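Local coordinates for pullulanase (Bacillus acidopullulyticus, PDB 2WAN), which hydrolyses alpha-1,6-glucosidic linkages in pullulan and, as a debranching enzyme, probably in branched starch polysaccharides, at residues F830-A835 and F854-Y859; G716-F721 and Q837-L842. One frame throughout, in Å; residues are numbered along the deposited sequence.

Contact 1: F830-A835 and F854-Y859. With SO4 (sulfate ion), chain J.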
loop_
_atom_site.group_PDB
_atom_site.type_symbol
_atom_site.label_atom_id
_atom_site.label_comp_id
_atom_site.label_asym_id
_atom_site.label_seq_id
_atom_site.Cartn_x
_atom_site.Cartn_y
_atom_site.Cartn_z
ATOM N N PHE A 830 16.735 22.339 5.088
ATOM C CA PHE A 830 16.413 21.303 4.108
ATOM C C PHE A 830 15.205 20.444 4.483
ATOM O O PHE A 830 14.732 19.643 3.662
ATOM C CB PHE A 830 17.625 20.378 3.909
ATOM C CG PHE A 830 18.811 21.051 3.247
ATOM C CD1 PHE A 830 18.769 21.407 1.905
ATOM C CD2 PHE A 830 19.966 21.300 3.983
ATOM C CE1 PHE A 830 19.877 22.020 1.294
ATOM C CE2 PHE A 830 21.087 21.899 3.387
ATOM C CZ PHE A 830 21.032 22.270 2.036
ATOM N N ARG A 831 14.691 20.631 5.708
ATOM C CA ARG A 831 13.717 19.719 6.299
ATOM C C ARG A 831 12.573 20.515 6.932
ATOM O O ARG A 831 12.111 20.215 8.044
ATOM C CB ARG A 831 14.405 18.844 7.354
ATOM C CG ARG A 831 15.472 17.930 6.748
ATOM C CD ARG A 831 16.126 17.085 7.830
ATOM N NE ARG A 831 17.224 17.780 8.492
ATOM C CZ ARG A 831 17.230 18.236 9.740
ATOM N NH1 ARG A 831 16.162 18.122 10.540
ATOM N NH2 ARG A 831 18.326 18.823 10.198
ATOM N N MET A 832 12.106 21.537 6.215
ATOM C CA MET A 832 10.898 22.260 6.669
ATOM C C MET A 832 9.719 21.292 6.795
ATOM O O MET A 832 9.648 20.281 6.073
ATOM C CB MET A 832 10.593 23.437 5.738
ATOM C CG MET A 832 11.639 24.494 5.843
ATOM S SD MET A 832 11.279 25.936 4.822
ATOM C CE MET A 832 12.427 25.698 3.452
ATOM N N THR A 833 8.811 21.571 7.733
ATOM C CA THR A 833 7.768 20.592 8.071
ATOM C C THR A 833 6.354 20.973 7.591
ATOM O O THR A 833 5.443 20.132 7.608
ATOM C CB THR A 833 7.718 20.311 9.596
ATOM O OG1 THR A 833 7.383 21.517 10.289
ATOM C CG2 THR A 833 9.075 19.763 10.131
ATOM N N THR A 834 6.172 22.213 7.156
ATOM C CA THR A 834 4.876 22.648 6.628
ATOM C C THR A 834 5.005 23.340 5.276
ATOM O O THR A 834 6.069 23.895 4.931
ATOM C CB THR A 834 4.145 23.610 7.596
ATOM O OG1 THR A 834 4.800 24.883 7.587
ATOM C CG2 THR A 834 4.136 23.050 9.030
ATOM N N ALA A 835 3.908 23.307 4.526
ATOM C CA ALA A 835 3.804 24.027 3.260
ATOM C C ALA A 835 4.012 25.526 3.454
ATOM O O ALA A 835 4.696 26.150 2.653
ATOM C CB ALA A 835 2.472 23.756 2.603
ATOM N N PHE A 854 17.910 27.488 -6.084
ATOM C CA PHE A 854 16.992 28.022 -5.068
ATOM C C PHE A 854 17.706 28.504 -3.833
ATOM O O PHE A 854 18.860 28.137 -3.592
ATOM C CB PHE A 854 15.886 27.016 -4.702
ATOM C CG PHE A 854 16.392 25.712 -4.153
ATOM C CD1 PHE A 854 16.544 25.528 -2.778
ATOM C CD2 PHE A 854 16.708 24.659 -5.014
ATOM C CE1 PHE A 854 17.010 24.311 -2.273
ATOM C CE2 PHE A 854 17.167 23.436 -4.517
ATOM C CZ PHE A 854 17.308 23.254 -3.147
ATOM N N GLU A 855 16.999 29.312 -3.041
ATOM C CA GLU A 855 17.542 29.866 -1.816
ATOM C C GLU A 855 16.595 29.559 -0.665
ATOM O O GLU A 855 15.362 29.709 -0.795
ATOM C CB GLU A 855 17.728 31.385 -1.954
ATOM C CG GLU A 855 18.444 32.015 -0.761
ATOM C CD GLU A 855 18.592 33.541 -0.897
ATOM O OE1 GLU A 855 18.012 34.137 -1.838
ATOM O OE2 GLU A 855 19.306 34.133 -0.064
ATOM N N LEU A 856 17.188 29.108 0.444
ATOM C CA LEU A 856 16.483 28.823 1.699
ATOM C C LEU A 856 16.840 29.981 2.612
ATOM O O LEU A 856 18.000 30.131 3.024
ATOM C CB LEU A 856 16.946 27.466 2.291
ATOM C CG LEU A 856 16.811 26.263 1.337
ATOM C CD1 LEU A 856 17.369 24.974 1.942
ATOM C CD2 LEU A 856 15.349 26.050 0.915
ATOM N N LYS A 857 15.855 30.838 2.903
ATOM C CA LYS A 857 16.129 32.101 3.587
ATOM C C LYS A 857 15.681 32.107 5.036
ATOM O O LYS A 857 14.894 31.266 5.443
ATOM C CB LYS A 857 15.400 33.248 2.879
ATOM C CG LYS A 857 15.756 33.376 1.396
ATOM C CD LYS A 857 14.722 34.265 0.684
ATOM C CE LYS A 857 13.355 33.577 0.677
ATOM N NZ LYS A 857 12.198 34.488 0.430
ATOM N N ASN A 858 16.157 33.105 5.776
ATOM C CA ASN A 858 15.561 33.476 7.068
ATOM C C ASN A 858 15.901 32.459 8.164
ATOM O O ASN A 858 15.064 32.215 9.014
ATOM C CB ASN A 858 14.003 33.588 6.988
ATOM C CG ASN A 858 13.490 34.496 5.859
ATOM O OD1 ASN A 858 13.998 35.615 5.666
ATOM N ND2 ASN A 858 12.442 34.019 5.120
ATOM N N TYR A 859 17.096 31.863 8.134
ATOM C CA TYR A 859 17.443 30.765 9.075
ATOM C C TYR A 859 16.313 29.726 9.086
ATOM O O TYR A 859 15.776 29.388 10.153
ATOM C CB TYR A 859 17.647 31.294 10.510
ATOM C CG TYR A 859 18.681 32.380 10.640
ATOM C CD1 TYR A 859 20.029 32.074 10.607
ATOM C CD2 TYR A 859 18.297 33.723 10.814
ATOM C CE1 TYR A 859 20.992 33.070 10.702
ATOM C CE2 TYR A 859 19.257 34.734 10.919
ATOM C CZ TYR A 859 20.598 34.394 10.872
ATOM O OH TYR A 859 21.571 35.358 10.984
HETATM S S SO4 J . 17.309 18.929 13.880
HETATM O O1 SO4 J . 17.097 19.840 15.004
HETATM O O2 SO4 J . 17.814 17.639 14.379
HETATM O O3 SO4 J . 18.337 19.506 12.985
HETATM O O4 SO4 J . 16.017 18.699 13.202
#
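L856 reaches from the end of strand 852-856 into the angle between F830 and M832, and its two methyls divide the work. L856 CD1 lies 3.8 Å from F830 CD1; measured to the centroid of the F830 ring, the same methyl is at 4.2 Å and 29° off the ring normal, an off-centre CH-pi contact. The leucine and phenylalanine side chains stand roughly perpendicular. The other branch meets the methyl of M832, with M832 CE to L856 CD2 at 3.9 Å. M832 runs extended to SD and then bends, which turns CE toward the leucine.

These three buried apolar side chains supply nearly all of the contact. The polar, partly exposed side is R831, which does not touch 854-859 but is tied to R824 O, D432 and a sulfate, probably from the crystallisation liquor. R831 NH1 donates to sulfate O4 at 2.7 Å (164°). R831 NH2 donates to sulfate O3, which lies in the guanidinium plane, at 2.9 Å (170°).

The loop between helices 811-826 and 835-841 thus meets the C-terminal sheet: F830 packs on I868 and V870 of strand 868-873, L856 on L842 of strand 842-844, and M832 against helix 835-841.

Contact 2: G716-F721 and Q837-L842. With SO4 (sulfate ion), chain L.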
loop_
_atom_site.group_PDB
_atom_site.type_symbol
_atom_site.label_atom_id
_atom_site.label_comp_id
_atom_site.label_asym_id
_atom_site.label_seq_id
_atom_site.Cartn_x
_atom_site.Cartn_y
_atom_site.Cartn_z
ATOM N N GLY A 716 8.912 19.842 -2.001
ATOM C CA GLY A 716 8.229 18.793 -1.245
ATOM C C GLY A 716 6.842 18.505 -1.773
ATOM O O GLY A 716 5.968 18.111 -0.993
ATOM N N SER A 717 6.641 18.742 -3.075
ATOM C CA SER A 717 5.429 18.361 -3.807
ATOM C C SER A 717 4.132 19.061 -3.390
ATOM O O SER A 717 3.042 18.609 -3.759
ATOM C CB SER A 717 5.265 16.838 -3.778
ATOM O OG SER A 717 6.356 16.247 -4.467
ATOM N N ILE A 718 4.270 20.158 -2.652
ATOM C CA ILE A 718 3.119 20.870 -2.054
ATOM C C ILE A 718 2.208 21.552 -3.087
ATOM O O ILE A 718 1.088 21.958 -2.764
ATOM C CB ILE A 718 3.578 21.887 -0.994
ATOM C CG1 ILE A 718 4.500 22.943 -1.611
ATOM C CG2 ILE A 718 4.251 21.155 0.224
ATOM C CD1 ILE A 718 4.906 24.077 -0.628
ATOM N N GLN A 719 2.687 21.660 -4.326
ATOM C CA GLN A 719 1.858 22.180 -5.424
ATOM C C GLN A 719 1.538 21.088 -6.433
ATOM O O GLN A 719 0.988 21.370 -7.492
ATOM C CB GLN A 719 2.553 23.354 -6.130
ATOM C CG GLN A 719 2.708 24.569 -5.247
ATOM C CD GLN A 719 3.395 25.722 -5.963
ATOM O OE1 GLN A 719 3.728 26.722 -5.345
ATOM N NE2 GLN A 719 3.598 25.584 -7.269
ATOM N N ASP A 720 1.868 19.841 -6.096
ATOM C CA ASP A 720 1.694 18.726 -7.013
ATOM C C ASP A 720 0.650 17.779 -6.394
ATOM O O ASP A 720 -0.459 17.665 -6.926
ATOM C CB ASP A 720 3.072 18.067 -7.277
ATOM C CG ASP A 720 3.017 16.894 -8.259
ATOM O OD1 ASP A 720 1.942 16.605 -8.836
ATOM O OD2 ASP A 720 4.075 16.257 -8.468
ATOM N N PHE A 721 0.972 17.136 -5.268
ATOM C CA PHE A 721 0.034 16.178 -4.661
ATOM C C PHE A 721 0.059 16.090 -3.131
ATOM O O PHE A 721 -0.651 15.260 -2.564
ATOM C CB PHE A 721 0.242 14.770 -5.264
ATOM C CG PHE A 721 1.605 14.204 -5.009
ATOM C CD1 PHE A 721 1.877 13.518 -3.824
ATOM C CD2 PHE A 721 2.628 14.384 -5.931
ATOM C CE1 PHE A 721 3.164 13.006 -3.562
ATOM C CE2 PHE A 721 3.892 13.884 -5.681
ATOM C CZ PHE A 721 4.166 13.199 -4.485
ATOM N N GLN A 837 5.828 27.137 5.760
ATOM C CA GLN A 837 7.254 27.400 5.937
ATOM C C GLN A 837 7.955 27.420 4.593
ATOM O O GLN A 837 8.790 28.283 4.361
ATOM C CB GLN A 837 7.952 26.319 6.770
ATOM C CG GLN A 837 7.995 26.539 8.243
ATOM C CD GLN A 837 8.858 25.484 8.909
ATOM O OE1 GLN A 837 8.789 24.302 8.561
ATOM N NE2 GLN A 837 9.690 25.906 9.845
ATOM N N ILE A 838 7.659 26.435 3.736
ATOM C CA ILE A 838 8.339 26.354 2.428
ATOM C C ILE A 838 7.994 27.580 1.561
ATOM O O ILE A 838 8.874 28.196 0.944
ATOM C CB ILE A 838 8.018 25.026 1.697
ATOM C CG1 ILE A 838 8.541 23.826 2.519
ATOM C CG2 ILE A 838 8.581 25.037 0.269
ATOM C CD1 ILE A 838 8.019 22.435 2.061
ATOM N N LYS A 839 6.718 27.960 1.528
ATOM C CA LYS A 839 6.311 29.132 0.743
ATOM C C LYS A 839 6.966 30.407 1.295
ATOM O O LYS A 839 7.314 31.313 0.541
ATOM C CB LYS A 839 4.785 29.256 0.721
ATOM C CG LYS A 839 4.094 28.124 -0.038
ATOM C CD LYS A 839 2.605 28.071 0.294
ATOM C CE LYS A 839 1.985 26.746 -0.117
ATOM N NZ LYS A 839 1.641 26.685 -1.560
ATOM N N GLN A 840 7.150 30.460 2.611
ATOM C CA GLN A 840 7.774 31.618 3.249
ATOM C C GLN A 840 9.273 31.706 2.973
ATOM O O GLN A 840 9.810 32.804 2.745
ATOM C CB GLN A 840 7.511 31.603 4.759
ATOM C CG GLN A 840 8.206 32.717 5.550
ATOM C CD GLN A 840 8.317 32.406 7.043
ATOM O OE1 GLN A 840 7.379 31.893 7.658
ATOM N NE2 GLN A 840 9.475 32.719 7.633
ATOM N N ASN A 841 9.956 30.557 2.986
ATOM C CA ASN A 841 11.426 30.565 3.076
ATOM C C ASN A 841 12.183 30.123 1.828
ATOM O O ASN A 841 13.389 30.366 1.727
ATOM C CB ASN A 841 11.913 29.681 4.240
ATOM C CG ASN A 841 11.486 30.189 5.595
ATOM O OD1 ASN A 841 11.379 31.404 5.828
ATOM N ND2 ASN A 841 11.273 29.250 6.527
ATOM N N LEU A 842 11.502 29.461 0.902
ATOM C CA LEU A 842 12.187 28.942 -0.297
ATOM C C LEU A 842 11.784 29.745 -1.530
ATOM O O LEU A 842 10.593 29.892 -1.841
ATOM C CB LEU A 842 11.902 27.439 -0.493
ATOM C CG LEU A 842 12.666 26.658 -1.591
ATOM C CD1 LEU A 842 12.607 25.136 -1.327
ATOM C CD2 LEU A 842 12.147 26.943 -3.006
HETATM S S SO4 L . 10.785 29.414 10.575
HETATM O O1 SO4 L . 11.594 28.948 11.706
HETATM O O2 SO4 L . 9.417 28.901 10.725
HETATM O O3 SO4 L . 11.379 28.946 9.330
HETATM O O4 SO4 L . 10.732 30.874 10.545
#
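I718 meets the side of helix 835-841 with a single methyl, CD1. Its loop lies between helix 707-714 and strand 728-730 of the catalytic (beta/alpha)8 barrel, and the helix leads into the C-terminal all-beta sheet. The contact rests on I718 CD1 and I838 CG2, 3.9 Å apart. Both residues direct their CB atoms at the opposing segment. With chi1 at 60°, I718 tucks CG1 over its own backbone, flanked by N and C, and the extended chi2 then carries CD1 out to the helix. K839 is deposited in two conformers; in the one given, its aliphatic chain runs antiparallel alongside I718, with K839 CE 4.0 Å from I718 CD1. This side of the contact is therefore provisional, as is the approach of K839 to Q719 at the exposed margin.

Farther out, G716 is the C-prime residue of the Schellman motif that ends helix 707-714, its positive phi turning the chain into the loop. Beyond it, S717 O accepts from both D720 N and F721 N, which holds 717-721 as a tight turn from which I718 points to the helix.

On the helix, Q837 and N841 lie one turn apart and bind a sulfate, probably from the crystallisation liquor; N861 N bonds it too. Q837 NE2 reaches sulfate O2 almost straight (3.1 Å, 170°), whereas N841 ND2 donates to sulfate O3 at 2.8 Å through a more bent 138°.

Overall arrangement
Followed from the N terminus, the chain first reaches 716-721, the loop after helix 707-714 and before strand 728-730 of the barrel. Contact 2 closes a 115-residue excursion, much of it helical, when 837-842 returns to that loop. Contact 1 opens within this excursion, at 830-835 after helix 811-826, and closes past its end at 854-859, so the two loops cross. Their centres are 9 Å apart and they touch directly: K857 N lies 2.8 Å from N841 O, and M832 SD packs 3.5 Å from Q837 O. Helix 835-841 thus stands between the catalytic barrel's loop and the C-terminal beta sheet, joining both.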